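PDB 1VQZ: lipoate-protein ligase, putative from Streptococcus pneumoniae, which belongs to the lipoyl protein ligase family and joins an alpha/beta domain of the A/B ligase type to a smaller C-terminal alpha/beta domain. Local coordinates for residues E312-A317 with E334-V339; G269-F274 with A328-E333; K14-H19 with I27-Y32; Y32-L37 with R79-G84; L121-V126 with R210-E215. All coordinates share one frame; numbering follows the deposited sequence.

Overall arrangement
Interactions 1 and 2 share helix 332-339 in the C-terminal part of the protein. Their centres are about 10 Å apart and they touch: interaction 1 pairs this helix with helix 311-318, and interaction 2 ties its leading loop to strand 269-278. Interactions 3 and 4 share helix 23-36 and Tyr32. Their centres are also about 10 Å apart, and one 1,2-ethanediol molecule contacts both. Interaction 4 uses the glycine-rich loop 79-84; its nearest atoms come within about 8 Å of interaction 2. Interaction 5 lies at the surface, its centre about 21 Å from that of interaction 3, which it touches through His19 and Arg210. The centres of interactions 1 and 5 are about 48 Å apart.

Interaction 1: E312-A317 with E334-V339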
# COMPACT_ATOMS: atom_id res chain seq x y z
N GLU A 312 13.35 12.01 -26.33
CA GLU A 312 14.43 11.05 -26.61
C GLU A 312 15.38 10.86 -25.43
O GLU A 312 15.79 9.74 -25.12
CB GLU A 312 15.26 11.49 -27.81
N ASP A 313 15.74 11.96 -24.76
CA ASP A 313 16.77 11.88 -23.72
C ASP A 313 16.17 11.32 -22.47
O ASP A 313 16.83 10.61 -21.73
CB ASP A 313 17.42 13.26 -23.46
CG ASP A 313 18.10 13.84 -24.69
OD1 ASP A 313 17.38 14.36 -25.57
OD2 ASP A 313 19.34 13.82 -24.76
N VAL A 314 14.91 11.67 -22.22
CA VAL A 314 14.20 11.16 -21.06
C VAL A 314 14.06 9.65 -21.18
O VAL A 314 14.34 8.89 -20.21
CB VAL A 314 12.82 11.85 -20.86
CG1 VAL A 314 11.91 11.04 -19.94
CG2 VAL A 314 13.02 13.31 -20.36
N LEU A 315 13.63 9.20 -22.36
CA LEU A 315 13.48 7.77 -22.64
C LEU A 315 14.79 7.00 -22.45
O LEU A 315 14.82 5.93 -21.81
CB LEU A 315 12.93 7.55 -24.06
CG LEU A 315 12.63 6.08 -24.38
CD1 LEU A 315 11.68 5.44 -23.36
CD2 LEU A 315 12.08 5.91 -25.80
N LYS A 316 15.86 7.54 -23.02
CA LYS A 316 17.20 6.96 -22.88
C LYS A 316 17.59 6.76 -21.40
O LYS A 316 18.07 5.70 -21.00
CB LYS A 316 18.20 7.86 -23.62
CG LYS A 316 19.50 7.24 -23.91
CD LYS A 316 20.16 7.82 -25.18
CE LYS A 316 21.58 7.25 -25.36
NZ LYS A 316 22.05 7.24 -26.80
N ALA A 317 17.31 7.76 -20.57
CA ALA A 317 17.55 7.67 -19.13
C ALA A 317 16.70 6.57 -18.49
O ALA A 317 17.16 5.79 -17.60
CB ALA A 317 17.24 9.04 -18.44
N GLU A 334 5.72 5.15 -22.18
CA GLU A 334 4.58 5.79 -21.55
C GLU A 334 5.03 6.78 -20.47
O GLU A 334 4.50 7.86 -20.39
CB GLU A 334 3.60 4.73 -21.00
CG GLU A 334 2.77 4.03 -22.08
CD GLU A 334 1.98 2.81 -21.58
OE1 GLU A 334 2.48 1.99 -20.77
OE2 GLU A 334 0.85 2.65 -22.07
N ILE A 335 5.96 6.39 -19.60
CA ILE A 335 6.47 7.31 -18.58
C ILE A 335 7.16 8.52 -19.20
O ILE A 335 6.89 9.66 -18.76
CB ILE A 335 7.41 6.60 -17.55
CG1 ILE A 335 6.62 5.57 -16.76
CG2 ILE A 335 8.04 7.59 -16.59
CD1 ILE A 335 5.46 6.17 -16.01
N ALA A 336 7.98 8.32 -20.24
CA ALA A 336 8.59 9.44 -20.97
C ALA A 336 7.53 10.43 -21.45
O ALA A 336 7.72 11.66 -21.38
CB ALA A 336 9.39 8.96 -22.15
N GLU A 337 6.43 9.89 -21.96
CA GLU A 337 5.34 10.71 -22.48
C GLU A 337 4.70 11.54 -21.35
O GLU A 337 4.45 12.73 -21.51
CB GLU A 337 4.31 9.84 -23.18
CG GLU A 337 3.26 10.61 -23.93
CD GLU A 337 2.24 9.73 -24.67
OE1 GLU A 337 2.34 8.47 -24.59
OE2 GLU A 337 1.35 10.32 -25.33
N ALA A 338 4.50 10.93 -20.20
CA ALA A 338 4.06 11.65 -18.98
C ALA A 338 5.04 12.79 -18.60
O ALA A 338 4.64 13.92 -18.29
CB ALA A 338 3.87 10.68 -17.84
N VAL A 339 6.34 12.51 -18.68
CA VAL A 339 7.34 13.49 -18.29
C VAL A 339 7.39 14.65 -19.26
O VAL A 339 7.52 15.81 -18.85
CB VAL A 339 8.75 12.80 -18.12
CG1 VAL A 339 9.86 13.85 -17.86
CG2 VAL A 339 8.73 11.83 -16.93
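Val314 on helix 311-318 packs against Ala336 and Val339 on helix 332-339. The two helices run roughly antiparallel. The axes of the two segments approach to 9.0 Å, with 136° between their directions. The tight part centres on one methyl group. Val314 CG1 lies 3.8 Å from Ala336 CA and 3.9 Å from Ala336 CB. It also meets Val339 CB at 4.0 Å. The small side chain at Ala336 lets the valine methyl come down onto the helix backbone. Val314 CG1 is anti to its backbone N (chi1 163°), which directs it at this spot. The other branch, Val314 CG2, meets Val339 CG1 at 4.1 Å, and the two valines cross obliquely. Leu304 of helix 298-304 touches both valines and closes this apolar cluster.

The fit is looser at Leu315, which is partly exposed. Its CB approaches Ala336 CB only to 4.3 Å, although these two residues have the closest CA atoms of the pair of segments. Glu334 and Glu337 point away from helix 311-318. Arg262 bonds to the carbonyl oxygens of Glu337 and Ala338, at the C-terminal end of helix 332-339. The contact between the helices is therefore purely apolar. It joins two helices of the C-terminal domain by the fit of methyl groups, and polar and charged groups are kept to the margins.

Interaction 2: G269-F274 with A328-E333; sequences GKVEVF and AGISRE
Ile330 sets CG1 beside its backbone N (chi1 -47°) and then runs out extended (chi2 177°), which carries CD1 across to Gly269 and Val271. The contact sets the loop before helix 332-339 against a mixed sheet of the alpha/beta C-terminal domain. Strand 269-278 lies inside this sheet, between strands 260-266 and 281-289. Helix 332-339 covers the same face.

Val271 has CG1 anti to its backbone N (chi1 179°). That leaves CG2 as the branch that meets Ile330. The side chains pass one another, running opposite ways. Val271 also touches Ile335 and Ala338 of the helix, while Phe266 touches both Val271 and Ile330, so the pair belongs to a wider apolar layer.

Gly269 opens the strand with backbone angles that a side chain would not fit, and the isoleucine methyl lies against its bare main chain. Just past Ile330, Ser331 is the N-cap of helix 332-339. Its OG caps a backbone N of the first turn, and Ser331 N bonds to Glu334 OE1, the reciprocal pattern of a capping box. Ile330 CD1 ends 3.9 Å from Gly269 O, 4.1 Å from Gly269 N and 4.2 Å from Val271 CG2.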
# COMPACT_ATOMS: atom_id res chain seq x y z
N GLY A 269 -2.46 2.91 -14.08
CA GLY A 269 -2.30 4.00 -13.14
C GLY A 269 -2.22 5.37 -13.77
O GLY A 269 -1.76 5.57 -14.88
N LYS A 270 -2.65 6.32 -12.97
CA LYS A 270 -2.47 7.72 -13.20
C LYS A 270 -1.03 8.15 -12.84
O LYS A 270 -0.50 7.79 -11.77
CB LYS A 270 -3.50 8.38 -12.27
CG LYS A 270 -3.59 9.81 -12.25
CD LYS A 270 -5.02 10.24 -11.92
CE LYS A 270 -5.15 10.74 -10.56
NZ LYS A 270 -6.40 11.59 -10.49
N VAL A 271 -0.41 8.94 -13.73
CA VAL A 271 0.92 9.52 -13.51
C VAL A 271 0.85 11.04 -13.70
O VAL A 271 0.46 11.53 -14.76
CB VAL A 271 1.99 8.93 -14.46
CG1 VAL A 271 3.35 9.58 -14.22
CG2 VAL A 271 2.07 7.42 -14.33
N GLU A 272 1.22 11.77 -12.65
CA GLU A 272 1.22 13.23 -12.61
C GLU A 272 2.64 13.71 -12.34
O GLU A 272 3.25 13.35 -11.35
CB GLU A 272 0.31 13.74 -11.52
CG GLU A 272 0.05 15.27 -11.59
CD GLU A 272 -0.90 15.77 -10.51
OE1 GLU A 272 -0.93 15.18 -9.39
OE2 GLU A 272 -1.60 16.79 -10.78
N VAL A 273 3.14 14.54 -13.23
CA VAL A 273 4.52 14.98 -13.19
C VAL A 273 4.64 16.48 -13.00
O VAL A 273 4.13 17.27 -13.79
CB VAL A 273 5.24 14.63 -14.49
CG1 VAL A 273 6.71 15.13 -14.43
CG2 VAL A 273 5.14 13.16 -14.79
N PHE A 274 5.34 16.88 -11.96
CA PHE A 274 5.64 18.30 -11.75
C PHE A 274 7.15 18.51 -11.99
O PHE A 274 7.98 18.06 -11.21
CB PHE A 274 5.26 18.74 -10.32
CG PHE A 274 3.80 18.62 -9.99
CD1 PHE A 274 3.27 17.44 -9.51
CD2 PHE A 274 2.95 19.71 -10.10
CE1 PHE A 274 1.93 17.35 -9.16
CE2 PHE A 274 1.60 19.62 -9.77
CZ PHE A 274 1.10 18.42 -9.29
N ALA A 328 4.39 -0.60 -12.22
CA ALA A 328 3.92 -1.90 -12.72
C ALA A 328 2.85 -1.68 -13.81
O ALA A 328 1.89 -0.91 -13.64
CB ALA A 328 3.38 -2.78 -11.57
N GLY A 329 3.08 -2.31 -14.95
CA GLY A 329 2.19 -2.26 -16.10
C GLY A 329 2.24 -1.04 -16.98
O GLY A 329 1.42 -0.89 -17.91
N ILE A 330 3.20 -0.16 -16.73
CA ILE A 330 3.39 1.05 -17.53
C ILE A 330 4.80 1.07 -18.08
O ILE A 330 5.76 0.81 -17.34
CB ILE A 330 3.12 2.32 -16.68
CG1 ILE A 330 1.81 2.17 -15.90
CG2 ILE A 330 3.08 3.60 -17.59
CD1 ILE A 330 1.49 3.36 -14.98
N SER A 331 4.91 1.36 -19.38
CA SER A 331 6.17 1.28 -20.12
C SER A 331 7.02 2.52 -19.96
O SER A 331 6.53 3.60 -19.54
CB SER A 331 5.91 1.00 -21.61
OG SER A 331 5.43 2.12 -22.32
N ARG A 332 8.30 2.37 -20.32
CA ARG A 332 9.24 3.51 -20.34
C ARG A 332 8.80 4.59 -21.31
O ARG A 332 8.92 5.78 -21.02
CB ARG A 332 10.65 3.06 -20.71
CG ARG A 332 11.32 2.21 -19.64
CD ARG A 332 12.64 1.59 -20.14
NE ARG A 332 13.24 0.77 -19.09
CZ ARG A 332 12.89 -0.49 -18.84
NH1 ARG A 332 11.99 -1.08 -19.62
NH2 ARG A 332 13.46 -1.16 -17.85
N GLU A 333 8.28 4.16 -22.45
CA GLU A 333 7.74 5.05 -23.47
C GLU A 333 6.56 5.84 -22.92
O GLU A 333 6.43 7.03 -23.18
CB GLU A 333 7.31 4.28 -24.72
CG GLU A 333 8.43 3.71 -25.54
CD GLU A 333 9.04 2.45 -24.97
OE1 GLU A 333 8.54 1.88 -23.98
OE2 GLU A 333 10.05 2.03 -25.54

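Interaction 3: K14-H19 with I27-Y32; sequences KYIINH and IALEEY. With EDO (1,2-ethanediol), chain N; EDO (1,2-ethanediol), chain L.
Leu29 of helix 23-36 faces Ile16 of strand 13-17 and Asn18 just after it. The contact belongs to a beta-alpha-beta unit: strand 13-17, helix 23-36 and strand 42-47, with the two strands parallel neighbours in the large mixed sheet.

Both methyls of Leu29 make the contact, one apolar and one against an amide. CD2 meets Ile16 CG2 at 4.3 Å. CD1 lies against the amide end of Asn18, 4.0 Å from its CG. Leu29 has CG anti to its backbone N (chi1 -175°), which sends the fork toward the strand. Leu45 and Phe229 also touch this leucine and extend the core beneath the helix.

The polar groups at the contact bond to other parts of the chain. Asn18 ND2 bonds to Asn26 OD1, and Asn18 OD1 accepts from Ser20 N. The buried amide is thus satisfied at both ends, close to the turn that leads into the helix.

The carboxylates of Glu30 and Glu31 have partners on other sides of the helix. Glu30 OE2 bonds to Thr97 OG1 and His158 ND1. Glu31 OE2 forms salt bridges with Lys244 and Lys35, while Glu31 OE1 accepts a 2.7 Å bond from O2 of a 1,2-ethanediol, probably from the crystallisation liquor. On the strand side, Leu29 CD1 comes to 3.8 Å from Asn18 ND2, a contact of methyl and amide without a hydrogen bond.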
# COMPACT_ATOMS: atom_id res chain seq x y z
N LYS A 14 8.82 -14.04 14.62
CA LYS A 14 8.00 -13.42 15.63
C LYS A 14 6.62 -13.03 15.16
O LYS A 14 6.40 -12.69 13.98
CB LYS A 14 8.71 -12.17 16.16
CG LYS A 14 10.08 -12.39 16.76
CD LYS A 14 9.99 -13.24 18.01
CE LYS A 14 11.33 -13.78 18.40
NZ LYS A 14 12.15 -12.73 18.91
N TYR A 15 5.69 -13.00 16.11
CA TYR A 15 4.46 -12.21 15.90
C TYR A 15 4.35 -11.07 16.91
O TYR A 15 4.96 -11.13 17.99
CB TYR A 15 3.22 -13.06 15.98
CG TYR A 15 2.91 -13.68 17.34
CD1 TYR A 15 3.44 -14.91 17.70
CD2 TYR A 15 2.03 -13.06 18.22
CE1 TYR A 15 3.16 -15.50 18.91
CE2 TYR A 15 1.74 -13.64 19.45
CZ TYR A 15 2.31 -14.88 19.79
OH TYR A 15 2.02 -15.49 21.00
N ILE A 16 3.55 -10.07 16.54
CA ILE A 16 3.27 -8.91 17.38
C ILE A 16 1.77 -8.78 17.57
O ILE A 16 1.00 -8.95 16.62
CB ILE A 16 3.83 -7.58 16.79
CG1 ILE A 16 5.34 -7.64 16.77
CG2 ILE A 16 3.46 -6.39 17.69
CD1 ILE A 16 5.98 -6.73 15.84
N ILE A 17 1.38 -8.51 18.81
CA ILE A 17 -0.03 -8.26 19.12
C ILE A 17 -0.22 -6.75 19.36
O ILE A 17 0.36 -6.14 20.25
CB ILE A 17 -0.49 -9.10 20.36
CG1 ILE A 17 -0.43 -10.59 20.00
CG2 ILE A 17 -1.94 -8.68 20.82
CD1 ILE A 17 -0.88 -11.48 21.10
N ASN A 18 -1.03 -6.15 18.53
CA ASN A 18 -1.35 -4.75 18.66
C ASN A 18 -2.85 -4.55 18.48
O ASN A 18 -3.36 -4.71 17.40
CB ASN A 18 -0.62 -3.96 17.60
CG ASN A 18 -1.11 -2.53 17.51
OD1 ASN A 18 -1.60 -1.97 18.51
ND2 ASN A 18 -0.95 -1.92 16.33
N HIS A 19 -3.54 -4.17 19.55
CA HIS A 19 -4.99 -4.06 19.50
C HIS A 19 -5.49 -2.60 19.39
O HIS A 19 -6.67 -2.35 19.42
CB HIS A 19 -5.62 -4.73 20.72
CG HIS A 19 -5.55 -6.22 20.70
ND1 HIS A 19 -5.48 -6.98 21.84
CD2 HIS A 19 -5.52 -7.10 19.67
CE1 HIS A 19 -5.44 -8.26 21.52
NE2 HIS A 19 -5.47 -8.36 20.21
N ILE A 27 0.15 2.32 11.82
CA ILE A 27 0.97 2.35 10.63
C ILE A 27 2.42 2.59 11.05
O ILE A 27 3.35 1.97 10.49
CB ILE A 27 0.37 3.29 9.59
CG1 ILE A 27 -0.94 2.69 9.05
CG2 ILE A 27 1.29 3.52 8.38
CD1 ILE A 27 -1.66 3.63 8.14
N ALA A 28 2.61 3.47 12.05
CA ALA A 28 3.97 3.71 12.61
C ALA A 28 4.58 2.40 13.17
O ALA A 28 5.78 2.09 12.99
CB ALA A 28 3.90 4.79 13.68
N LEU A 29 3.73 1.61 13.84
CA LEU A 29 4.17 0.38 14.45
C LEU A 29 4.58 -0.61 13.37
O LEU A 29 5.60 -1.30 13.51
CB LEU A 29 3.08 -0.19 15.38
CG LEU A 29 3.43 -1.43 16.21
CD1 LEU A 29 2.70 -1.46 17.46
CD2 LEU A 29 3.19 -2.76 15.44
N GLU A 30 3.82 -0.66 12.27
CA GLU A 30 4.15 -1.56 11.15
C GLU A 30 5.47 -1.15 10.51
O GLU A 30 6.33 -2.01 10.22
CB GLU A 30 3.02 -1.57 10.10
CG GLU A 30 3.25 -2.53 8.92
CD GLU A 30 2.25 -2.32 7.83
OE1 GLU A 30 2.09 -1.16 7.41
OE2 GLU A 30 1.62 -3.32 7.39
N GLU A 31 5.65 0.15 10.29
CA GLU A 31 6.91 0.62 9.72
C GLU A 31 8.12 0.31 10.63
O GLU A 31 9.25 -0.02 10.15
CB GLU A 31 6.87 2.13 9.46
CG GLU A 31 8.07 2.60 8.65
CD GLU A 31 8.10 4.11 8.42
OE1 GLU A 31 7.97 4.91 9.38
OE2 GLU A 31 8.31 4.49 7.28
N TYR A 32 7.89 0.45 11.93
CA TYR A 32 8.92 0.14 12.91
C TYR A 32 9.36 -1.33 12.84
O TYR A 32 10.54 -1.65 12.85
CB TYR A 32 8.45 0.49 14.31
CG TYR A 32 9.58 0.51 15.30
CD1 TYR A 32 10.43 1.62 15.39
CD2 TYR A 32 9.82 -0.56 16.14
CE1 TYR A 32 11.52 1.65 16.28
CE2 TYR A 32 10.91 -0.55 17.06
CZ TYR A 32 11.75 0.57 17.12
OH TYR A 32 12.79 0.59 18.01
C1 EDO N . 11.95 5.56 10.52
O1 EDO N . 11.81 4.30 9.87
C2 EDO N . 10.56 6.12 10.70
O2 EDO N . 10.04 6.63 9.47
C1 EDO L . -1.96 0.46 5.50
O1 EDO L . -2.90 -0.35 4.84
C2 EDO L . -0.69 -0.36 5.54
O2 EDO L . 0.22 0.19 6.47

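Interaction 4: Y32-L37 with R79-G84. With EDO (1,2-ethanediol), chain N.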
# COMPACT_ATOMS: atom_id res chain seq x y z
N TYR A 32 7.89 0.45 11.93
CA TYR A 32 8.92 0.14 12.91
C TYR A 32 9.36 -1.33 12.84
O TYR A 32 10.54 -1.65 12.85
CB TYR A 32 8.45 0.49 14.31
CG TYR A 32 9.58 0.51 15.30
CD1 TYR A 32 10.43 1.62 15.39
CD2 TYR A 32 9.82 -0.56 16.14
CE1 TYR A 32 11.52 1.65 16.28
CE2 TYR A 32 10.91 -0.55 17.06
CZ TYR A 32 11.75 0.57 17.12
OH TYR A 32 12.79 0.59 18.01
N ALA A 33 8.40 -2.25 12.74
CA ALA A 33 8.71 -3.63 12.56
C ALA A 33 9.48 -3.85 11.24
O ALA A 33 10.53 -4.51 11.22
CB ALA A 33 7.43 -4.48 12.64
N PHE A 34 8.99 -3.27 10.13
CA PHE A 34 9.61 -3.42 8.82
C PHE A 34 11.05 -2.90 8.81
O PHE A 34 12.00 -3.61 8.42
CB PHE A 34 8.79 -2.64 7.82
CG PHE A 34 9.23 -2.74 6.38
CD1 PHE A 34 9.85 -3.90 5.88
CD2 PHE A 34 8.90 -1.70 5.48
CE1 PHE A 34 10.19 -4.01 4.51
CE2 PHE A 34 9.24 -1.80 4.13
CZ PHE A 34 9.89 -2.96 3.65
N LYS A 35 11.23 -1.68 9.32
CA LYS A 35 12.53 -0.96 9.16
C LYS A 35 13.50 -0.99 10.34
O LYS A 35 14.69 -0.80 10.18
CB LYS A 35 12.26 0.49 8.75
CG LYS A 35 11.54 0.61 7.45
CD LYS A 35 11.29 2.08 7.07
CE LYS A 35 10.61 2.20 5.68
NZ LYS A 35 10.21 3.64 5.36
N HIS A 36 12.98 -1.26 11.51
CA HIS A 36 13.74 -1.11 12.75
C HIS A 36 14.00 -2.41 13.51
O HIS A 36 14.93 -2.45 14.28
CB HIS A 36 13.00 -0.15 13.69
CG HIS A 36 13.03 1.27 13.24
ND1 HIS A 36 13.90 2.20 13.78
CD2 HIS A 36 12.27 1.94 12.34
CE1 HIS A 36 13.68 3.37 13.21
NE2 HIS A 36 12.70 3.24 12.34
N LEU A 37 13.18 -3.45 13.33
CA LEU A 37 13.40 -4.73 14.01
C LEU A 37 14.23 -5.67 13.14
O LEU A 37 13.83 -6.81 12.82
CB LEU A 37 12.10 -5.42 14.45
CG LEU A 37 11.19 -4.71 15.48
CD1 LEU A 37 10.05 -5.61 15.85
CD2 LEU A 37 11.92 -4.29 16.73
N ARG A 79 -1.27 8.40 4.73
CA ARG A 79 -0.52 7.87 3.61
C ARG A 79 0.30 6.69 4.08
O ARG A 79 1.02 6.79 5.06
CB ARG A 79 0.39 8.96 3.05
CG ARG A 79 1.19 8.59 1.83
CD ARG A 79 2.21 9.63 1.56
NE ARG A 79 1.72 10.97 1.18
CZ ARG A 79 1.19 11.31 -0.00
NH1 ARG A 79 0.96 10.40 -0.94
NH2 ARG A 79 0.87 12.58 -0.23
N ARG A 80 0.17 5.57 3.39
CA ARG A 80 0.98 4.39 3.67
C ARG A 80 2.29 4.36 2.89
O ARG A 80 2.62 5.26 2.03
CB ARG A 80 0.15 3.10 3.43
CG ARG A 80 -0.26 2.86 1.99
CD ARG A 80 -0.90 1.46 1.75
NE ARG A 80 -1.12 1.40 0.31
CZ ARG A 80 -2.17 1.90 -0.35
NH1 ARG A 80 -3.18 2.42 0.32
NH2 ARG A 80 -2.19 1.88 -1.69
N ILE A 81 3.11 3.36 3.22
CA ILE A 81 4.46 3.29 2.61
C ILE A 81 4.57 2.35 1.42
O ILE A 81 5.66 2.14 0.94
CB ILE A 81 5.58 3.03 3.65
CG1 ILE A 81 5.52 1.61 4.21
CG2 ILE A 81 5.48 4.08 4.77
CD1 ILE A 81 6.62 1.27 5.19
N SER A 82 3.46 1.78 0.95
CA SER A 82 3.43 1.10 -0.34
C SER A 82 2.63 1.92 -1.38
O SER A 82 1.82 2.79 -1.04
CB SER A 82 2.79 -0.28 -0.22
OG SER A 82 1.52 -0.21 0.41
N GLY A 83 2.82 1.56 -2.64
CA GLY A 83 2.19 2.22 -3.76
C GLY A 83 0.76 1.89 -3.97
O GLY A 83 0.15 1.22 -3.17
N GLY A 84 0.22 2.38 -5.07
CA GLY A 84 -1.20 2.16 -5.42
C GLY A 84 -2.15 3.27 -5.03
O GLY A 84 -1.74 4.43 -4.77
C1 EDO N . 11.95 5.56 10.52
O1 EDO N . 11.81 4.30 9.87
C2 EDO N . 10.56 6.12 10.70
O2 EDO N . 10.04 6.63 9.47
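Ile81 of the glycine-rich loop 79-84 reaches over to Phe34 and Lys35 on helix 23-36. At CB the chain forks. CG2 turns toward the preceding turn of the helix and packs 3.8 Å from Glu31 OE2. CG1 takes the crowded position between backbone N and carbonyl carbon (chi1 70°), and the chain then extends (chi2 177°). Its tip, CD1, carries the contact. It sits at the edge of the Phe34 ring, near its plane, 3.8 Å from CD2 and 4.2 Å from CE2. The same methyl meets Lys35 CE at 4.1 Å, tip to tip. Met156 of strand 154-162 touches both Phe34 and Ile81.

The amine of Lys35 is in a salt bridge with Glu31 OE2, and its CE makes the contact with Ile81. Beside it, His36 CB lies over the centre of the Tyr32 ring, and the two rings stack. His36 NE2 accepts a 2.8 Å bond from O1 of a 1,2-ethanediol.

The loop reads Arg-Arg-Ile-Ser-Gly-Gly and runs on into Gly85. Arg80 NH2 gives Gly83 O a 2.8 Å bond, nearly straight at 166°, from above the carbonyl plane; it also bonds to Gly85 O. Ile81 thus meets Phe34 and Lys35 through carbon atoms alone, while polar bonds made by Arg80 hold the shape of the loop.

Interaction 5: L121-V126 with R210-E215; sequences LAQLGV and RDLLLE. With EDO (1,2-ethanediol), chain E.
Gln123 and Leu124 lie where helix 110-123 stops, just before Gly125 turns the backbone with positive phi (84°) in a Schellman motif, and both face Leu212 on helix 206-220. Val126 N bonds back to Leu121 O at 2.9 Å and Gly125 N to Ala122 O.

Leu212 offers one methyl to each partner. Its CD1 meets Leu124 CD1 and CD2, both at 4.0 Å, tip to tip. Its CD2 lies 4.0 Å from Gln123 NE2, and there the side chains cross at about a right angle. Gln123 leaves its backbone with CG anti to N (chi1 -172°) and bends at chi2, which brings NE2 across to the leucine methyl. Phe209 touches Leu124 and Leu121, and Leu213 packs on Phe113 and Val117, so the helices also meet deeper in the ligase domain.

Just before Leu212, Arg210 grips Asp211 side-on. Its NE and NH2 both reach OD1 from the same face of the carboxylate, NE at 2.9 Å. A 1,2-ethanediol gives Glu215 OE2 a bond of 3.2 Å. The two segments are thus held together by dispersion between methyls, with a glutamine at the rim, and the salt bridge stays within helix 206-220.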
# COMPACT_ATOMS: atom_id res chain seq x y z
N LEU A 121 -10.30 -20.57 6.50
CA LEU A 121 -11.62 -20.46 5.86
C LEU A 121 -12.25 -21.83 5.56
O LEU A 121 -13.46 -22.02 5.76
CB LEU A 121 -11.56 -19.61 4.58
CG LEU A 121 -11.36 -18.11 4.86
CD1 LEU A 121 -11.05 -17.37 3.59
CD2 LEU A 121 -12.57 -17.48 5.52
N ALA A 122 -11.44 -22.81 5.14
CA ALA A 122 -11.98 -24.14 4.89
C ALA A 122 -12.49 -24.79 6.17
O ALA A 122 -13.47 -25.52 6.13
CB ALA A 122 -10.96 -25.06 4.19
N GLN A 123 -11.81 -24.57 7.29
CA GLN A 123 -12.34 -25.00 8.61
C GLN A 123 -13.75 -24.41 8.85
O GLN A 123 -14.59 -25.03 9.50
CB GLN A 123 -11.43 -24.51 9.75
CG GLN A 123 -11.77 -25.07 11.16
CD GLN A 123 -12.03 -24.00 12.27
OE1 GLN A 123 -12.83 -23.09 12.08
NE2 GLN A 123 -11.38 -24.16 13.45
N LEU A 124 -13.95 -23.18 8.38
CA LEU A 124 -15.18 -22.46 8.61
C LEU A 124 -16.27 -22.75 7.57
O LEU A 124 -17.34 -22.17 7.62
CB LEU A 124 -14.85 -20.96 8.70
CG LEU A 124 -13.92 -20.57 9.87
CD1 LEU A 124 -13.51 -19.09 9.83
CD2 LEU A 124 -14.55 -20.91 11.23
N GLY A 125 -16.02 -23.70 6.67
CA GLY A 125 -16.97 -24.08 5.62
C GLY A 125 -16.96 -23.22 4.36
O GLY A 125 -17.94 -23.22 3.60
N VAL A 126 -15.85 -22.52 4.12
CA VAL A 126 -15.70 -21.57 3.01
C VAL A 126 -14.52 -21.98 2.14
O VAL A 126 -13.42 -22.17 2.65
CB VAL A 126 -15.43 -20.15 3.55
CG1 VAL A 126 -15.12 -19.15 2.40
CG2 VAL A 126 -16.62 -19.66 4.38
N ARG A 210 -9.53 -13.12 13.30
CA ARG A 210 -8.13 -12.71 13.55
C ARG A 210 -7.38 -13.73 14.43
O ARG A 210 -6.27 -14.16 14.12
CB ARG A 210 -8.15 -11.35 14.23
CG ARG A 210 -6.78 -10.81 14.68
CD ARG A 210 -6.93 -9.67 15.66
NE ARG A 210 -7.50 -10.17 16.91
CZ ARG A 210 -8.08 -9.44 17.87
NH1 ARG A 210 -8.16 -8.15 17.77
NH2 ARG A 210 -8.57 -10.02 18.95
N ASP A 211 -8.01 -14.11 15.54
CA ASP A 211 -7.42 -15.04 16.46
C ASP A 211 -7.30 -16.46 15.88
O ASP A 211 -6.31 -17.13 16.17
CB ASP A 211 -8.17 -15.01 17.77
CG ASP A 211 -7.98 -13.67 18.51
OD1 ASP A 211 -7.16 -12.85 18.06
OD2 ASP A 211 -8.59 -13.44 19.57
N LEU A 212 -8.27 -16.90 15.06
CA LEU A 212 -8.14 -18.19 14.36
C LEU A 212 -6.99 -18.17 13.38
O LEU A 212 -6.24 -19.12 13.27
CB LEU A 212 -9.41 -18.55 13.59
CG LEU A 212 -10.58 -19.13 14.36
CD1 LEU A 212 -11.92 -19.04 13.52
CD2 LEU A 212 -10.35 -20.54 14.83
N LEU A 213 -6.81 -17.06 12.67
CA LEU A 213 -5.65 -16.93 11.78
C LEU A 213 -4.32 -17.01 12.53
O LEU A 213 -3.40 -17.71 12.10
CB LEU A 213 -5.69 -15.63 11.00
CG LEU A 213 -6.42 -15.54 9.70
CD1 LEU A 213 -6.12 -14.16 9.11
CD2 LEU A 213 -5.97 -16.67 8.74
N LEU A 214 -4.21 -16.27 13.62
CA LEU A 214 -2.99 -16.26 14.42
C LEU A 214 -2.79 -17.67 14.96
O LEU A 214 -1.67 -18.20 14.88
CB LEU A 214 -3.06 -15.24 15.57
CG LEU A 214 -1.78 -15.16 16.43
CD1 LEU A 214 -0.59 -14.67 15.58
CD2 LEU A 214 -1.93 -14.25 17.64
N GLU A 215 -3.85 -18.28 15.48
CA GLU A 215 -3.73 -19.68 15.99
C GLU A 215 -3.23 -20.62 14.87
O GLU A 215 -2.35 -21.47 15.08
CB GLU A 215 -5.06 -20.19 16.60
CG GLU A 215 -5.27 -19.84 18.11
CD GLU A 215 -4.11 -20.34 19.06
OE1 GLU A 215 -3.85 -21.58 19.09
OE2 GLU A 215 -3.49 -19.50 19.78
C1 EDO E . -4.57 -15.81 19.49
O1 EDO E . -5.38 -16.97 19.37
C2 EDO E . -4.66 -15.25 20.90
O2 EDO E . -3.62 -14.27 21.10